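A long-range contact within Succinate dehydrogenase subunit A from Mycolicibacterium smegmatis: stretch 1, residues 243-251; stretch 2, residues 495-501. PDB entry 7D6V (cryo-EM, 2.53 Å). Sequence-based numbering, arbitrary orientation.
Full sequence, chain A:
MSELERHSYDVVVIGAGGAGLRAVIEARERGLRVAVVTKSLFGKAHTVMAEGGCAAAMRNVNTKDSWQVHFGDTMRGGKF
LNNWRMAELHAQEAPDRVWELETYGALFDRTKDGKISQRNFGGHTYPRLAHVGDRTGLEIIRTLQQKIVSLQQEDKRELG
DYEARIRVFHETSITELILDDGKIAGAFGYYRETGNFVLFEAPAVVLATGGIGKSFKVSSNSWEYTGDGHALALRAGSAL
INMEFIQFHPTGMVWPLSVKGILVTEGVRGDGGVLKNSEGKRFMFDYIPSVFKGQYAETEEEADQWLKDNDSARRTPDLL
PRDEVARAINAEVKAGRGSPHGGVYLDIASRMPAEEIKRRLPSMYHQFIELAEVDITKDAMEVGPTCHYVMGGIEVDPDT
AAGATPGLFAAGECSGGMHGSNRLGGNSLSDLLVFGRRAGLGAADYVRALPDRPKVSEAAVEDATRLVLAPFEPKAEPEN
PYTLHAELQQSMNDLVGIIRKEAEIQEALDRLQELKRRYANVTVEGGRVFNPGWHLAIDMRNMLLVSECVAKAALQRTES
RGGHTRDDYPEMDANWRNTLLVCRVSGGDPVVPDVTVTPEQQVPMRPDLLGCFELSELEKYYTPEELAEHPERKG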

ATOM      1  N   MET A 243     -24.901 -12.260 -14.531  1.00 19.12           N
ATOM      2  CA  MET A 243     -23.522 -12.530 -14.918  1.00 19.12           C
ATOM      3  C   MET A 243     -23.135 -11.854 -16.225  1.00 19.12           C
ATOM      4  O   MET A 243     -21.942 -11.787 -16.535  1.00 19.12           O
ATOM      5  CB  MET A 243     -23.290 -14.036 -15.021  1.00 19.12           C
ATOM      6  CG  MET A 243     -23.162 -14.731 -13.677  1.00 19.12           C
ATOM      7  SD  MET A 243     -22.274 -13.752 -12.451  1.00 19.12           S
ATOM      8  CE  MET A 243     -20.579 -14.145 -12.852  1.00 19.12           C
ATOM      9  N   GLU A 244     -24.101 -11.351 -16.988  1.00 19.60           N
ATOM     10  CA  GLU A 244     -23.826 -10.620 -18.216  1.00 19.60           C
ATOM     11  C   GLU A 244     -23.511  -9.153 -17.972  1.00 19.60           C
ATOM     12  O   GLU A 244     -23.226  -8.430 -18.931  1.00 19.60           O
ATOM     13  CB  GLU A 244     -25.016 -10.731 -19.171  1.00 19.60           C
ATOM     14  CG  GLU A 244     -26.267 -10.015 -18.696  1.00 19.60           C
ATOM     15  CD  GLU A 244     -27.134 -10.868 -17.789  1.00 19.60           C
ATOM     16  OE1 GLU A 244     -26.587 -11.580 -16.924  1.00 19.60           O
ATOM     17  OE2 GLU A 244     -28.370 -10.826 -17.939  1.00 19.60           O
ATOM     18  N   PHE A 245     -23.555  -8.698 -16.727  1.00 19.14           N
ATOM     19  CA  PHE A 245     -23.354  -7.292 -16.396  1.00 19.14           C
ATOM     20  C   PHE A 245     -21.955  -7.135 -15.818  1.00 19.14           C
ATOM     21  O   PHE A 245     -21.719  -7.406 -14.639  1.00 19.14           O
ATOM     22  CB  PHE A 245     -24.433  -6.813 -15.435  1.00 19.14           C
ATOM     23  CG  PHE A 245     -25.776  -6.687 -16.075  1.00 19.14           C
ATOM     24  CD1 PHE A 245     -26.778  -7.591 -15.791  1.00 19.14           C
ATOM     25  CD2 PHE A 245     -26.030  -5.675 -16.977  1.00 19.14           C
ATOM     26  CE1 PHE A 245     -28.006  -7.484 -16.391  1.00 19.14           C
ATOM     27  CE2 PHE A 245     -27.258  -5.561 -17.576  1.00 19.14           C
ATOM     28  CZ  PHE A 245     -28.247  -6.464 -17.283  1.00 19.14           C
ATOM     29  N   ILE A 246     -21.031  -6.690 -16.660  1.00 21.38           N
ATOM     30  CA  ILE A 246     -19.638  -6.491 -16.291  1.00 21.38           C
ATOM     31  C   ILE A 246     -19.270  -5.058 -16.632  1.00 21.38           C
ATOM     32  O   ILE A 246     -19.580  -4.578 -17.727  1.00 21.38           O
ATOM     33  CB  ILE A 246     -18.712  -7.485 -17.016  1.00 21.38           C
ATOM     34  CG1 ILE A 246     -18.955  -8.903 -16.505  1.00 21.38           C
ATOM     35  CG2 ILE A 246     -17.259  -7.095 -16.836  1.00 21.38           C
ATOM     36  CD1 ILE A 246     -18.205  -9.955 -17.266  1.00 21.38           C
ATOM     37  N   GLN A 247     -18.627  -4.374 -15.695  1.00 22.74           N
ATOM     38  CA  GLN A 247     -18.172  -3.016 -15.942  1.00 22.74           C
ATOM     39  C   GLN A 247     -16.889  -3.049 -16.761  1.00 22.74           C
ATOM     40  O   GLN A 247     -15.918  -3.715 -16.388  1.00 22.74           O
ATOM     41  CB  GLN A 247     -17.959  -2.270 -14.631  1.00 22.74           C
ATOM     42  CG  GLN A 247     -17.831  -0.773 -14.808  1.00 22.74           C
ATOM     43  CD  GLN A 247     -18.267  -0.006 -13.587  1.00 22.74           C
ATOM     44  OE1 GLN A 247     -19.457   0.122 -13.311  1.00 22.74           O
ATOM     45  NE2 GLN A 247     -17.300   0.498 -12.835  1.00 22.74           N
ATOM     46  N   PHE A 248     -16.903  -2.356 -17.891  1.00 26.51           N
ATOM     47  CA  PHE A 248     -15.722  -2.153 -18.710  1.00 26.51           C
ATOM     48  C   PHE A 248     -15.431  -0.665 -18.776  1.00 26.51           C
ATOM     49  O   PHE A 248     -16.330   0.133 -19.060  1.00 26.51           O
ATOM     50  CB  PHE A 248     -15.916  -2.689 -20.126  1.00 26.51           C
ATOM     51  CG  PHE A 248     -16.059  -4.177 -20.213  1.00 26.51           C
ATOM     52  CD1 PHE A 248     -17.311  -4.758 -20.290  1.00 26.51           C
ATOM     53  CD2 PHE A 248     -14.946  -4.992 -20.262  1.00 26.51           C
ATOM     54  CE1 PHE A 248     -17.448  -6.123 -20.385  1.00 26.51           C
ATOM     55  CE2 PHE A 248     -15.078  -6.360 -20.359  1.00 26.51           C
ATOM     56  CZ  PHE A 248     -16.330  -6.925 -20.421  1.00 26.51           C
ATOM     57  N   HIS A 249     -14.211  -0.301 -18.512  1.00 34.71           N
ATOM     58  CA  HIS A 249     -13.819   1.065 -18.821  1.00 34.71           C
ATOM     59  C   HIS A 249     -13.249   1.123 -20.232  1.00 34.71           C
ATOM     60  O   HIS A 249     -12.320   0.373 -20.548  1.00 34.71           O
ATOM     61  CB  HIS A 249     -12.797   1.581 -17.823  1.00 34.71           C
ATOM     62  CG  HIS A 249     -12.609   3.062 -17.874  1.00 34.71           C
ATOM     63  ND1 HIS A 249     -13.637   3.951 -17.648  1.00 34.71           N
ATOM     64  CD2 HIS A 249     -11.512   3.813 -18.128  1.00 34.71           C
ATOM     65  CE1 HIS A 249     -13.183   5.185 -17.763  1.00 34.71           C
ATOM     66  NE2 HIS A 249     -11.895   5.129 -18.053  1.00 34.71           N
ATOM     67  N   PRO A 250     -13.784   1.983 -21.103  1.00 37.57           N
ATOM     68  CA  PRO A 250     -13.358   1.966 -22.512  1.00 37.57           C
ATOM     69  C   PRO A 250     -11.909   2.356 -22.727  1.00 37.57           C
ATOM     70  O   PRO A 250     -11.362   2.058 -23.795  1.00 37.57           O
ATOM     71  CB  PRO A 250     -14.304   2.975 -23.180  1.00 37.57           C
ATOM     72  CG  PRO A 250     -15.410   3.206 -22.193  1.00 37.57           C
ATOM     73  CD  PRO A 250     -14.804   3.011 -20.848  1.00 37.57           C
ATOM     74  N   THR A 251     -11.267   3.010 -21.761  1.00 40.09           N
ATOM     75  CA  THR A 251      -9.960   3.634 -21.962  1.00 40.09           C
ATOM     76  C   THR A 251      -9.024   3.175 -20.845  1.00 40.09           C
ATOM     77  O   THR A 251      -8.977   3.773 -19.768  1.00 40.09           O
ATOM     78  CB  THR A 251     -10.107   5.159 -22.010  1.00 40.09           C
ATOM     79  OG1 THR A 251     -10.872   5.530 -23.165  1.00 40.09           O
ATOM     80  CG2 THR A 251      -8.760   5.840 -22.087  1.00 40.09           C
ATOM     81  N   LEU A 495     -14.576 -11.760 -27.830  1.00 25.07           N
ATOM     82  CA  LEU A 495     -15.954 -12.084 -28.169  1.00 25.07           C
ATOM     83  C   LEU A 495     -16.959 -11.737 -27.079  1.00 25.07           C
ATOM     84  O   LEU A 495     -18.162 -11.738 -27.352  1.00 25.07           O
ATOM     85  CB  LEU A 495     -16.067 -13.569 -28.526  1.00 25.07           C
ATOM     86  CG  LEU A 495     -15.006 -14.049 -29.521  1.00 25.07           C
ATOM     87  CD1 LEU A 495     -15.073 -15.546 -29.724  1.00 25.07           C
ATOM     88  CD2 LEU A 495     -15.145 -13.330 -30.849  1.00 25.07           C
ATOM     89  N   VAL A 496     -16.514 -11.445 -25.861  1.00 24.66           N
ATOM     90  CA  VAL A 496     -17.392 -10.963 -24.796  1.00 24.66           C
ATOM     91  C   VAL A 496     -16.738  -9.693 -24.256  1.00 24.66           C
ATOM     92  O   VAL A 496     -15.945  -9.734 -23.313  1.00 24.66           O
ATOM     93  CB  VAL A 496     -17.599 -11.999 -23.687  1.00 24.66           C
ATOM     94  CG1 VAL A 496     -18.434 -11.423 -22.562  1.00 24.66           C
ATOM     95  CG2 VAL A 496     -18.238 -13.262 -24.243  1.00 24.66           C
ATOM     96  N   GLY A 497     -17.086  -8.552 -24.835  1.00 26.55           N
ATOM     97  CA  GLY A 497     -16.453  -7.296 -24.508  1.00 26.55           C
ATOM     98  C   GLY A 497     -17.486  -6.250 -24.145  1.00 26.55           C
ATOM     99  O   GLY A 497     -18.548  -6.557 -23.611  1.00 26.55           O
ATOM    100  N   ILE A 498     -17.150  -4.992 -24.436  1.00 28.69           N
ATOM    101  CA  ILE A 498     -18.124  -3.925 -24.234  1.00 28.69           C
ATOM    102  C   ILE A 498     -19.302  -4.110 -25.174  1.00 28.69           C
ATOM    103  O   ILE A 498     -20.464  -3.972 -24.776  1.00 28.69           O
ATOM    104  CB  ILE A 498     -17.486  -2.541 -24.427  1.00 28.69           C
ATOM    105  CG1 ILE A 498     -16.397  -2.300 -23.399  1.00 28.69           C
ATOM    106  CG2 ILE A 498     -18.542  -1.476 -24.247  1.00 28.69           C
ATOM    107  CD1 ILE A 498     -15.562  -1.086 -23.675  1.00 28.69           C
ATOM    108  N   ILE A 499     -19.023  -4.432 -26.430  1.00 30.01           N
ATOM    109  CA  ILE A 499     -20.047  -4.586 -27.453  1.00 30.01           C
ATOM    110  C   ILE A 499     -20.167  -6.067 -27.760  1.00 30.01           C
ATOM    111  O   ILE A 499     -19.178  -6.717 -28.116  1.00 30.01           O
ATOM    112  CB  ILE A 499     -19.716  -3.780 -28.716  1.00 30.01           C
ATOM    113  CG1 ILE A 499     -19.744  -2.284 -28.414  1.00 30.01           C
ATOM    114  CG2 ILE A 499     -20.700  -4.096 -29.820  1.00 30.01           C
ATOM    115  CD1 ILE A 499     -18.429  -1.718 -27.958  1.00 30.01           C
ATOM    116  N   ARG A 500     -21.374  -6.601 -27.616  1.00 24.84           N
ATOM    117  CA  ARG A 500     -21.645  -8.007 -27.857  1.00 24.84           C
ATOM    118  C   ARG A 500     -22.468  -8.156 -29.127  1.00 24.84           C
ATOM    119  O   ARG A 500     -23.369  -7.357 -29.394  1.00 24.84           O
ATOM    120  CB  ARG A 500     -22.396  -8.641 -26.682  1.00 24.84           C
ATOM    121  CG  ARG A 500     -21.531  -9.073 -25.504  1.00 24.84           C
ATOM    122  CD  ARG A 500     -21.239  -7.917 -24.577  1.00 24.84           C
ATOM    123  NE  ARG A 500     -20.454  -8.315 -23.413  1.00 24.84           N
ATOM    124  CZ  ARG A 500     -20.971  -8.676 -22.243  1.00 24.84           C
ATOM    125  NH1 ARG A 500     -22.282  -8.697 -22.073  1.00 24.84           N
ATOM    126  NH2 ARG A 500     -20.177  -9.014 -21.241  1.00 24.84           N
ATOM    127  N   LYS A 501     -22.146  -9.178 -29.911  1.00 27.11           N
ATOM    128  CA  LYS A 501     -22.936  -9.560 -31.068  1.00 27.11           C
ATOM    129  C   LYS A 501     -23.299 -11.030 -30.937  1.00 27.11           C
ATOM    130  O   LYS A 501     -22.572 -11.807 -30.317  1.00 27.11           O
ATOM    131  CB  LYS A 501     -22.184  -9.307 -32.378  1.00 27.11           C
ATOM    132  CG  LYS A 501     -21.807  -7.856 -32.592  1.00 27.11           C
ATOM    133  CD  LYS A 501     -20.886  -7.680 -33.782  1.00 27.11           C
ATOM    134  CE  LYS A 501     -20.269  -6.292 -33.786  1.00 27.11           C
ATOM    135  NZ  LYS A 501     -19.716  -5.937 -32.450  1.00 27.11           N
TER

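Three residues, Phe 248, Ile 498 and Arg 500, account for most of the 294 Å² buried where these two stretches meet. Phe 248 sits in a strand with its CA-to-CB bond directed toward the second stretch, and its m rotamer (chi1 -66°) lays the ring against the loop. One ring face is covered by backbone, Ile 498 N and Gly 497 C, so the flat aromatic surface packs on the flat peptide link between these two residues. Phe 248 CE1 also comes within 3.4 Å of Gly 497 O. Glycine brings the chain past the ring without adding a side chain to the contact.

Ile 498 supplies the apolar partner. Its CA-to-CB bond points sideways, but the m,t conformation brings the end of the side chain nearer to the strand. Its CG1 lies a tight 3.3 Å from CB of Phe 248, and its CD1 reaches on to Pro 250, 3.9 Å from CA and 4.3 Å from CB. This arm, CG1 and CD1, spans both residues, and the compact proline offers it a hydrocarbon surface where the chain turns a corner.

Arg 500 adds the polar tie. Its CB points toward the first stretch, and the long side chain carries the guanidinium to the backbone of Glu 244: NH1 donates a hydrogen bond to Glu 244 O at 3.3 Å, with an N-H...O angle of 149°. The acceptor lies near the guanidinium plane, where the N-H bonds point. Within its own stretch, NE of Arg 500 makes a weak hydrogen bond to O of Gly 497 (2.6 Å, 117°). Across the contact, Arg 500 NH2 rests at the edge of the Phe 248 ring, 4.1 Å from CE1. Arginine thus combines reach with several donors, giving a buried charged group polar partners beside an otherwise largely apolar contact.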